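Local coordinates for protein putative acetyltransferase (Nocardia farcinica, PDB 3D9W) that probably transfers the acetyl group of acetyl-coenzyme A to the amino group of arylamines, at residues P197-R200 with I201-E204; V205-H208 with F209-S213; P214-P217 with F218-R221; D277-T281 with G282-E286. All blocks are in the same frame, centred on the assembly; numbering follows the deposited sequence.

Contact 1. Residues P197-R200 with I201-E204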
loop_
_atom_site.group_PDB
_atom_site.type_symbol
_atom_site.label_atom_id
_atom_site.label_comp_id
_atom_site.label_asym_id
_atom_site.label_seq_id
_atom_site.Cartn_x
_atom_site.Cartn_y
_atom_site.Cartn_z
ATOM N N PRO A 197 -17.957 -0.475 6.276
ATOM C CA PRO A 197 -17.863 -0.977 4.900
ATOM C C PRO A 197 -17.447 0.154 3.972
ATOM O O PRO A 197 -18.064 1.218 3.982
ATOM C CB PRO A 197 -19.285 -1.450 4.614
ATOM C CG PRO A 197 -19.760 -1.885 5.947
ATOM C CD PRO A 197 -19.281 -0.774 6.845
ATOM N N GLN A 198 -16.402 -0.071 3.182
ATOM C CA GLN A 198 -15.909 0.941 2.249
ATOM C C GLN A 198 -15.956 0.413 0.821
ATOM O O GLN A 198 -15.801 -0.786 0.589
ATOM C CB GLN A 198 -14.485 1.353 2.625
ATOM C CG GLN A 198 -14.404 2.119 3.943
ATOM C CD GLN A 198 -14.848 3.568 3.820
ATOM O OE1 GLN A 198 -14.077 4.437 3.392
ATOM N NE2 GLN A 198 -16.096 3.835 4.179
ATOM N N TYR A 199 -16.165 1.312 -0.136
ATOM C CA TYR A 199 -16.267 0.920 -1.531
ATOM C C TYR A 199 -15.441 1.786 -2.484
ATOM O O TYR A 199 -14.882 2.806 -2.085
ATOM C CB TYR A 199 -17.734 0.941 -1.920
ATOM C CG TYR A 199 -18.579 0.082 -1.009
ATOM C CD1 TYR A 199 -18.570 -1.305 -1.124
ATOM C CD2 TYR A 199 -19.375 0.655 -0.012
ATOM C CE1 TYR A 199 -19.332 -2.106 -0.278
ATOM C CE2 TYR A 199 -20.142 -0.145 0.846
ATOM C CZ TYR A 199 -20.115 -1.526 0.701
ATOM O OH TYR A 199 -20.884 -2.337 1.510
ATOM N N ARG A 200 -15.375 1.373 -3.748
ATOM C CA ARG A 200 -14.601 2.094 -4.743
ATOM C C ARG A 200 -14.884 3.582 -4.786
ATOM O O ARG A 200 -13.962 4.380 -4.966
ATOM C CB ARG A 200 -14.794 1.462 -6.132
ATOM C CG ARG A 200 -13.942 0.208 -6.317
ATOM C CD ARG A 200 -13.853 -0.311 -7.744
ATOM N NE ARG A 200 -15.083 -0.966 -8.169
ATOM C CZ ARG A 200 -16.046 -0.367 -8.866
ATOM N NH1 ARG A 200 -15.920 0.908 -9.229
ATOM N NH2 ARG A 200 -17.145 -1.040 -9.191
ATOM N N ILE A 201 -16.148 3.963 -4.607
ATOM C CA ILE A 201 -16.517 5.380 -4.624
ATOM C C ILE A 201 -15.842 6.099 -3.456
ATOM O O ILE A 201 -15.404 7.244 -3.585
ATOM C CB ILE A 201 -18.040 5.588 -4.491
ATOM C CG1 ILE A 201 -18.809 4.488 -5.251
ATOM C CG2 ILE A 201 -18.410 6.963 -5.037
ATOM C CD1 ILE A 201 -18.848 4.616 -6.802
ATOM N N ASP A 202 -15.767 5.421 -2.313
ATOM C CA ASP A 202 -15.135 5.977 -1.121
ATOM C C ASP A 202 -13.637 6.135 -1.364
ATOM O O ASP A 202 -13.015 7.058 -0.844
ATOM C CB ASP A 202 -15.352 5.055 0.073
ATOM C CG ASP A 202 -16.795 4.660 0.240
ATOM O OD1 ASP A 202 -17.646 5.573 0.303
ATOM O OD2 ASP A 202 -17.078 3.441 0.311
ATOM N N PHE A 203 -13.060 5.220 -2.142
ATOM C CA PHE A 203 -11.640 5.287 -2.457
ATOM C C PHE A 203 -11.362 6.442 -3.401
ATOM O O PHE A 203 -10.321 7.082 -3.306
ATOM C CB PHE A 203 -11.166 3.990 -3.102
ATOM C CG PHE A 203 -10.946 2.875 -2.127
ATOM C CD1 PHE A 203 -11.327 3.009 -0.795
ATOM C CD2 PHE A 203 -10.359 1.682 -2.539
ATOM C CE1 PHE A 203 -11.130 1.966 0.117
ATOM C CE2 PHE A 203 -10.159 0.635 -1.632
ATOM C CZ PHE A 203 -10.547 0.783 -0.300
ATOM N N GLU A 204 -12.292 6.720 -4.311
ATOM C CA GLU A 204 -12.082 7.812 -5.251
ATOM C C GLU A 204 -12.022 9.146 -4.510
ATOM O O GLU A 204 -11.235 10.022 -4.859
ATOM C CB GLU A 204 -13.186 7.853 -6.307
ATOM C CG GLU A 204 -12.703 8.481 -7.617
ATOM C CD GLU A 204 -13.817 9.174 -8.407
ATOM O OE1 GLU A 204 -14.917 8.586 -8.545
ATOM O OE2 GLU A 204 -13.584 10.304 -8.904
HETATM O O HOH W 1 -18.080 5.968 3.037
#

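Contact 2. Residues V205-H208 with F209-S213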
loop_
_atom_site.group_PDB
_atom_site.type_symbol
_atom_site.label_atom_id
_atom_site.label_comp_id
_atom_site.label_asym_id
_atom_site.label_seq_id
_atom_site.Cartn_x
_atom_site.Cartn_y
_atom_site.Cartn_z
ATOM N N VAL A 205 -12.862 9.301 -3.491
ATOM C CA VAL A 205 -12.859 10.531 -2.708
ATOM C C VAL A 205 -11.506 10.625 -2.016
ATOM O O VAL A 205 -10.783 11.613 -2.143
ATOM C CB VAL A 205 -13.968 10.513 -1.622
ATOM C CG1 VAL A 205 -13.852 11.736 -0.721
ATOM C CG2 VAL A 205 -15.336 10.469 -2.281
ATOM N N GLY A 206 -11.179 9.568 -1.282
ATOM C CA GLY A 206 -9.925 9.515 -0.561
ATOM C C GLY A 206 -8.764 9.748 -1.497
ATOM O O GLY A 206 -7.812 10.455 -1.158
ATOM N N ASN A 207 -8.849 9.166 -2.686
ATOM C CA ASN A 207 -7.787 9.316 -3.655
ATOM C C ASN A 207 -7.710 10.722 -4.231
ATOM O O ASN A 207 -6.615 11.213 -4.502
ATOM C CB ASN A 207 -7.944 8.320 -4.791
ATOM C CG ASN A 207 -6.759 8.332 -5.722
ATOM O OD1 ASN A 207 -5.630 8.075 -5.304
ATOM N ND2 ASN A 207 -7.003 8.639 -6.989
ATOM N N HIS A 208 -8.857 11.366 -4.424
ATOM C CA HIS A 208 -8.866 12.722 -4.960
ATOM C C HIS A 208 -8.261 13.701 -3.958
ATOM O O HIS A 208 -7.744 14.744 -4.334
ATOM C CB HIS A 208 -10.282 13.186 -5.286
ATOM C CG HIS A 208 -10.345 14.614 -5.722
ATOM N ND1 HIS A 208 -9.932 15.028 -6.972
ATOM C CD2 HIS A 208 -10.693 15.736 -5.051
ATOM C CE1 HIS A 208 -10.022 16.343 -7.051
ATOM N NE2 HIS A 208 -10.480 16.797 -5.898
ATOM N N PHE A 209 -8.344 13.360 -2.679
ATOM C CA PHE A 209 -7.795 14.199 -1.626
ATOM C C PHE A 209 -6.287 13.995 -1.530
ATOM O O PHE A 209 -5.511 14.940 -1.659
ATOM C CB PHE A 209 -8.456 13.856 -0.280
ATOM C CG PHE A 209 -7.876 14.601 0.886
ATOM C CD1 PHE A 209 -6.758 14.110 1.562
ATOM C CD2 PHE A 209 -8.406 15.828 1.274
ATOM C CE1 PHE A 209 -6.169 14.839 2.606
ATOM C CE2 PHE A 209 -7.829 16.567 2.314
ATOM C CZ PHE A 209 -6.706 16.073 2.984
ATOM N N VAL A 210 -5.881 12.757 -1.292
ATOM C CA VAL A 210 -4.472 12.416 -1.163
ATOM C C VAL A 210 -3.619 12.928 -2.306
ATOM O O VAL A 210 -2.501 13.409 -2.097
ATOM C CB VAL A 210 -4.281 10.887 -1.095
ATOM C CG1 VAL A 210 -2.855 10.527 -1.460
ATOM C CG2 VAL A 210 -4.603 10.384 0.297
ATOM N N SER A 211 -4.161 12.824 -3.514
ATOM C CA SER A 211 -3.434 13.218 -4.711
ATOM C C SER A 211 -3.556 14.667 -5.167
ATOM O O SER A 211 -2.618 15.209 -5.757
ATOM C CB SER A 211 -3.843 12.315 -5.868
ATOM O OG SER A 211 -5.209 12.521 -6.175
ATOM N N THR A 212 -4.686 15.311 -4.900
ATOM C CA THR A 212 -4.841 16.678 -5.372
ATOM C C THR A 212 -5.019 17.744 -4.319
ATOM O O THR A 212 -5.316 18.884 -4.654
ATOM C CB THR A 212 -6.011 16.791 -6.361
ATOM O OG1 THR A 212 -7.247 16.703 -5.653
ATOM C CG2 THR A 212 -5.947 15.680 -7.384
ATOM N N SER A 213 -4.837 17.405 -3.050
ATOM C CA SER A 213 -5.007 18.419 -2.014
ATOM C C SER A 213 -3.708 19.031 -1.524
ATOM O O SER A 213 -2.677 18.348 -1.416
ATOM C CB SER A 213 -5.746 17.856 -0.801
ATOM O OG SER A 213 -5.766 18.825 0.252
#

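Contact 3. Residues P214-P217 with F218-R221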
loop_
_atom_site.group_PDB
_atom_site.type_symbol
_atom_site.label_atom_id
_atom_site.label_comp_id
_atom_site.label_asym_id
_atom_site.label_seq_id
_atom_site.Cartn_x
_atom_site.Cartn_y
_atom_site.Cartn_z
ATOM N N PRO A 214 -3.736 20.339 -1.228
ATOM C CA PRO A 214 -2.566 21.069 -0.728
ATOM C C PRO A 214 -2.298 20.567 0.677
ATOM O O PRO A 214 -1.154 20.332 1.066
ATOM C CB PRO A 214 -3.039 22.509 -0.727
ATOM C CG PRO A 214 -3.968 22.535 -1.908
ATOM C CD PRO A 214 -4.769 21.274 -1.702
ATOM N N ARG A 215 -3.383 20.396 1.429
ATOM C CA ARG A 215 -3.317 19.907 2.806
ATOM C C ARG A 215 -2.559 18.564 2.884
ATOM O O ARG A 215 -2.146 18.129 3.976
ATOM C CB ARG A 215 -4.745 19.724 3.358
ATOM C CG ARG A 215 -5.601 21.002 3.437
ATOM C CD ARG A 215 -5.253 21.884 4.651
ATOM N NE ARG A 215 -5.574 23.295 4.394
ATOM C CZ ARG A 215 -5.286 24.310 5.216
ATOM N NH1 ARG A 215 -4.672 24.086 6.380
ATOM N NH2 ARG A 215 -5.583 25.562 4.859
ATOM N N SER A 216 -2.366 17.931 1.723
ATOM C CA SER A 216 -1.696 16.630 1.620
ATOM C C SER A 216 -0.197 16.664 1.285
ATOM O O SER A 216 0.234 17.347 0.351
ATOM C CB SER A 216 -2.428 15.772 0.573
ATOM O OG SER A 216 -1.631 14.683 0.118
ATOM N N PRO A 217 0.618 15.909 2.044
ATOM C CA PRO A 217 2.078 15.837 1.837
ATOM C C PRO A 217 2.459 15.043 0.571
ATOM O O PRO A 217 3.501 15.287 -0.059
ATOM C CB PRO A 217 2.573 15.128 3.103
ATOM C CG PRO A 217 1.507 15.440 4.125
ATOM C CD PRO A 217 0.243 15.285 3.325
ATOM N N PHE A 218 1.606 14.085 0.225
ATOM C CA PHE A 218 1.831 13.231 -0.931
ATOM C C PHE A 218 1.960 13.967 -2.250
ATOM O O PHE A 218 2.542 13.450 -3.196
ATOM C CB PHE A 218 0.692 12.218 -1.048
ATOM C CG PHE A 218 1.053 10.844 -0.583
ATOM C CD1 PHE A 218 2.031 10.658 0.397
ATOM C CD2 PHE A 218 0.390 9.732 -1.101
ATOM C CE1 PHE A 218 2.345 9.375 0.860
ATOM C CE2 PHE A 218 0.688 8.438 -0.650
ATOM C CZ PHE A 218 1.669 8.258 0.334
ATOM N N THR A 219 1.405 15.168 -2.310
ATOM C CA THR A 219 1.414 15.968 -3.528
ATOM C C THR A 219 2.666 16.816 -3.642
ATOM O O THR A 219 2.987 17.341 -4.708
ATOM C CB THR A 219 0.221 16.913 -3.546
ATOM O OG1 THR A 219 0.270 17.732 -2.374
ATOM C CG2 THR A 219 -1.091 16.129 -3.555
ATOM N N THR A 220 3.376 16.946 -2.533
ATOM C CA THR A 220 4.568 17.772 -2.499
ATOM C C THR A 220 5.816 17.130 -3.117
ATOM O O THR A 220 5.996 17.188 -4.331
ATOM C CB THR A 220 4.833 18.209 -1.051
ATOM O OG1 THR A 220 5.133 17.062 -0.241
ATOM C CG2 THR A 220 3.579 18.908 -0.490
ATOM N N ARG A 221 6.676 16.528 -2.295
ATOM C CA ARG A 221 7.898 15.898 -2.800
ATOM C C ARG A 221 7.798 14.387 -3.038
ATOM O O ARG A 221 6.845 13.721 -2.613
ATOM C CB ARG A 221 9.067 16.140 -1.844
ATOM C CG ARG A 221 8.895 15.506 -0.469
ATOM C CD ARG A 221 8.643 16.593 0.532
ATOM N NE ARG A 221 8.750 16.128 1.905
ATOM C CZ ARG A 221 8.770 16.943 2.959
ATOM N NH1 ARG A 221 8.693 18.267 2.775
ATOM N NH2 ARG A 221 8.851 16.438 4.192
#

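Contact 4. Residues D277-T281 with G282-E286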
loop_
_atom_site.group_PDB
_atom_site.type_symbol
_atom_site.label_atom_id
_atom_site.label_comp_id
_atom_site.label_asym_id
_atom_site.label_seq_id
_atom_site.Cartn_x
_atom_site.Cartn_y
_atom_site.Cartn_z
ATOM N N ASP A 277 14.004 14.889 -15.570
ATOM C CA ASP A 277 14.419 16.282 -15.664
ATOM C C ASP A 277 13.516 17.106 -14.734
ATOM O O ASP A 277 14.002 17.833 -13.863
ATOM C CB ASP A 277 14.280 16.765 -17.114
ATOM C CG ASP A 277 15.622 16.862 -17.835
ATOM O OD1 ASP A 277 16.403 15.882 -17.801
ATOM O OD2 ASP A 277 15.895 17.922 -18.446
ATOM N N ALA A 278 12.204 16.970 -14.917
ATOM C CA ALA A 278 11.218 17.678 -14.096
ATOM C C ALA A 278 11.417 17.365 -12.616
ATOM O O ALA A 278 11.336 18.248 -11.765
ATOM C CB ALA A 278 9.805 17.286 -14.519
ATOM N N LEU A 279 11.673 16.096 -12.323
ATOM C CA LEU A 279 11.891 15.635 -10.959
ATOM C C LEU A 279 13.159 16.296 -10.428
ATOM O O LEU A 279 13.155 16.963 -9.390
ATOM C CB LEU A 279 12.079 14.117 -10.967
ATOM C CG LEU A 279 11.379 13.283 -9.904
ATOM C CD1 LEU A 279 11.806 13.727 -8.523
ATOM C CD2 LEU A 279 9.876 13.440 -10.081
ATOM N N THR A 280 14.240 16.083 -11.173
ATOM C CA THR A 280 15.577 16.587 -10.873
ATOM C C THR A 280 15.672 18.075 -10.584
ATOM O O THR A 280 16.633 18.525 -9.970
ATOM C CB THR A 280 16.523 16.259 -12.052
ATOM O OG1 THR A 280 16.890 14.879 -11.989
ATOM C CG2 THR A 280 17.775 17.128 -12.025
ATOM N N THR A 281 14.675 18.840 -11.013
ATOM C CA THR A 281 14.723 20.285 -10.825
ATOM C C THR A 281 13.442 20.856 -10.259
ATOM O O THR A 281 13.228 22.058 -10.315
ATOM C CB THR A 281 14.976 20.972 -12.158
ATOM O OG1 THR A 281 13.749 21.012 -12.890
ATOM C CG2 THR A 281 16.000 20.177 -12.984
ATOM N N GLY A 282 12.590 19.991 -9.718
ATOM C CA GLY A 282 11.322 20.443 -9.172
ATOM C C GLY A 282 11.442 21.451 -8.044
ATOM O O GLY A 282 12.354 21.369 -7.219
ATOM N N SER A 283 10.512 22.400 -7.998
ATOM C CA SER A 283 10.529 23.423 -6.963
ATOM C C SER A 283 10.426 22.782 -5.595
ATOM O O SER A 283 10.636 23.448 -4.578
ATOM C CB SER A 283 9.372 24.411 -7.150
ATOM O OG SER A 283 8.115 23.759 -7.105
ATOM N N TRP A 284 10.101 21.491 -5.567
ATOM C CA TRP A 284 9.976 20.773 -4.296
ATOM C C TRP A 284 11.308 20.741 -3.538
ATOM O O TRP A 284 11.340 20.854 -2.306
ATOM C CB TRP A 284 9.467 19.337 -4.529
ATOM C CG TRP A 284 10.372 18.454 -5.366
ATOM C CD1 TRP A 284 10.378 18.329 -6.732
ATOM C CD2 TRP A 284 11.383 17.557 -4.881
ATOM N NE1 TRP A 284 11.323 17.408 -7.122
ATOM C CE2 TRP A 284 11.954 16.919 -6.006
ATOM C CE3 TRP A 284 11.862 17.227 -3.602
ATOM C CZ2 TRP A 284 12.979 15.969 -5.890
ATOM C CZ3 TRP A 284 12.887 16.276 -3.491
ATOM C CH2 TRP A 284 13.429 15.663 -4.629
ATOM N N LEU A 285 12.402 20.585 -4.283
ATOM C CA LEU A 285 13.741 20.541 -3.698
ATOM C C LEU A 285 14.030 21.780 -2.853
ATOM O O LEU A 285 14.737 21.699 -1.841
ATOM C CB LEU A 285 14.810 20.448 -4.788
ATOM C CG LEU A 285 14.877 19.221 -5.681
ATOM C CD1 LEU A 285 15.748 19.549 -6.879
ATOM C CD2 LEU A 285 15.439 18.047 -4.922
ATOM N N GLU A 286 13.502 22.930 -3.264
ATOM C CA GLU A 286 13.753 24.144 -2.506
ATOM C C GLU A 286 13.235 24.032 -1.071
ATOM O O GLU A 286 13.721 24.720 -0.174
ATOM C CB GLU A 286 13.143 25.348 -3.224
ATOM C CG GLU A 286 13.699 25.512 -4.635
ATOM C CD GLU A 286 15.223 25.353 -4.675
ATOM O OE1 GLU A 286 15.930 26.207 -4.087
ATOM O OE2 GLU A 286 15.718 24.370 -5.285
#

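Contact 1. Residues P197-R200 with I201-E204
Tyr199 and Asp202 make up the N-terminal cap of helix 200-212, with Tyr199 at the N-cap and Asp202 three residues further on. The Asp202 carboxylate turns back over the first turn, its CG anti to the carbonyl carbon (chi1 -50°), and OD2 accepts the backbone N-H of Tyr199. This is consistent with the side-chain-to-backbone half of a capping box, although the modelled OD2 distance is too short to be trusted. The ordinary helical ladder starts at the same residue: Phe203 N donates to Tyr199 O at 3.0 Å, in the carbonyl plane, and Glu204 N to Arg200 O at 2.9 Å.

A second layer is added by Gln198. Its amide stacks against the Asp202 carboxylate, the two planes only 15° apart, with Gln198 OE1 3.6 Å from Asp202 CB. The bent glutamine chain lets NE2 reach Pro197 O at 3.3 Å and a water at 3.1 Å from NE2. That water also bonds weakly to Asp202 OD1, bridging the stacked groups, while Gln198 OE1 is held by Thr104 OG1.

The cap thus joins the loop after strand 188-193 to the helix. Strand 99-107 supports the loop through Gln198, Arg200 NE bonds to His10 O in the N-terminal segment, and the Phe203 ring packs edge-to-face with Tyr83 of helix 82-95.

Contact 2. Residues V205-H208 with F209-S213
His208 and Thr212, one helical turn apart, set their side chains nearly perpendicular to each other, and the threonine hydroxyl sits over one face of the imidazole. Thr212 OG1 lies 3.1 Å above the His208 ring plane, displaced toward the rim. With CG opposite the backbone N across the CA-CB bond (chi1 175°), the imidazole stands out from the helix, leaning slightly toward its C-terminal end, whereas Thr212 OG1 stands between N and the carbonyl carbon (chi1 74°) and faces back down the axis. The same hydroxyl is directed at His208 O, at a modelled length too short to be taken literally, beside the amide bond from Thr212 N to His208 O at 3.2 Å.

Ser211 repeats the pattern one residue earlier. Its OG and N both donate to Asn207 O, the amide at 3.1 Å. The Asn207 side chain bonds instead to Tyr81 OH and Val62 O. Upstream the ladder is conventional, as in Val210 N to Gly206 O at 3.0 Å and 173°.

Chemically, one turn before the helix end, Asn207 O receives both an amide and a hydroxyl. His208 O apparently does the same, though the short OG1 distance leaves the detail doubtful.

Contact 3. Residues P214-P217 with F218-R221
Hydroxyl-to-backbone bonds dominate where Ser216 and Pro217 meet Thr219 and Thr220. Thr219 OG1 donates to Ser216 O at 2.8 Å, approaching 30° out of the carbonyl plane; Ser213 O is a second acceptor near the same hydroxyl, so its one proton can only be shared between them or alternate. Thr220 OG1 points at Pro217 O, but the modelled distance is too short for its length to mean much. Both threonines hold OG1 between backbone N and carbonyl carbon (57° and 65°), the setting that lets a hydroxyl fold back on the chain just before it. Ser216 OG is gripped chiefly by Val210 O, and it receives only a weak bond from Phe218 N, at 3.3 Å.

Of the backbone bonds, the one that closes the turn is Thr220 N to Pro217 O, at 3.0 Å, with the donor well above the carbonyl plane. Asn53 ND2 donates to the carbonyls of Phe218 and Arg221, tying down the far end of the loop.

Van der Waals contact across the turn is slight: Phe218 CB rests 3.6 Å from Ser216 OG, and the ring leads away from Pro214-Pro217 to meet Tyr81.

With Phe218 and Thr219 at its corners, both in helical backbone angles, Pro217-Thr220 is a type I beta turn, overlapped at its start by an ST turn at Ser216, closed by a weak bond. Together they redirect the chain from helix 200-212 to strand 223-227.

Contact 4. Residues D277-T281 with G282-E286
Leu279 O is the acceptor on which Gly282 and Trp284 converge just past the end of helix 273-280. Gly282 N donates to it at 3.1 Å and almost straight (172°), though from well above the carbonyl plane, closing a beta turn over 279-282 that ends the helix. Trp284 NE1 donates to the same oxygen at 2.9 Å, in the carbonyl plane and on a lone pair, with the oxygen somewhat tilted from the indole plane. The two donors thus approach the oxygen from different directions, one above the carbonyl plane and one within it. Trp284 reaches it because CG stands between backbone N and carbonyl carbon (chi1 62°), folding the indole back toward the helix.

Thr281 N and OG1 both bond weakly to Asp277 O. Gly282 N comes close to Ala278 O too, but at a poor angle, so its bond is the one to Leu279 O. Beyond the bend, Leu285 N makes an ordinary bond to Gly282 O at 3.0 Å.

Apolar atoms pack beside these bonds. Leu279 CD1 touches Trp284 CZ2 at 3.7 Å, and Leu285 CG lies 3.6 Å above the centre of the Trp284 indole.

The bend lies at the surface near the C-terminus. Leu279 leans on Leu58, just after helix 54-57, and on Pro222; Trp284 leans on Arg221 and Pro222, so the helix end and the turn after it pack against the loop before strand 223-227.

The first three contacts follow one another along the chain: contact 1 starts helix 200-212, contact 2 ends it with centres 12 Å away, and contact 3 turns the chain 10 Å further on. Contacts 2 and 3 touch directly, Val210 CG1 lying 3.4 Å from Phe218 CD2. Contact 4 comes much later in sequence yet packs on contact 3, with Arg221 CB 3.5 Å from Trp284 CE3 and centres 14 Å apart; from contact 1 it is about 33 Å distant, centre to centre. Phe203, Asn207 and Val210 meet Tyr83 of helix 82-95, which by analogy with the family probably carries the catalytic cysteine at its start; Tyr81, just before that helix, meets Asn207, Ser211 and Phe218.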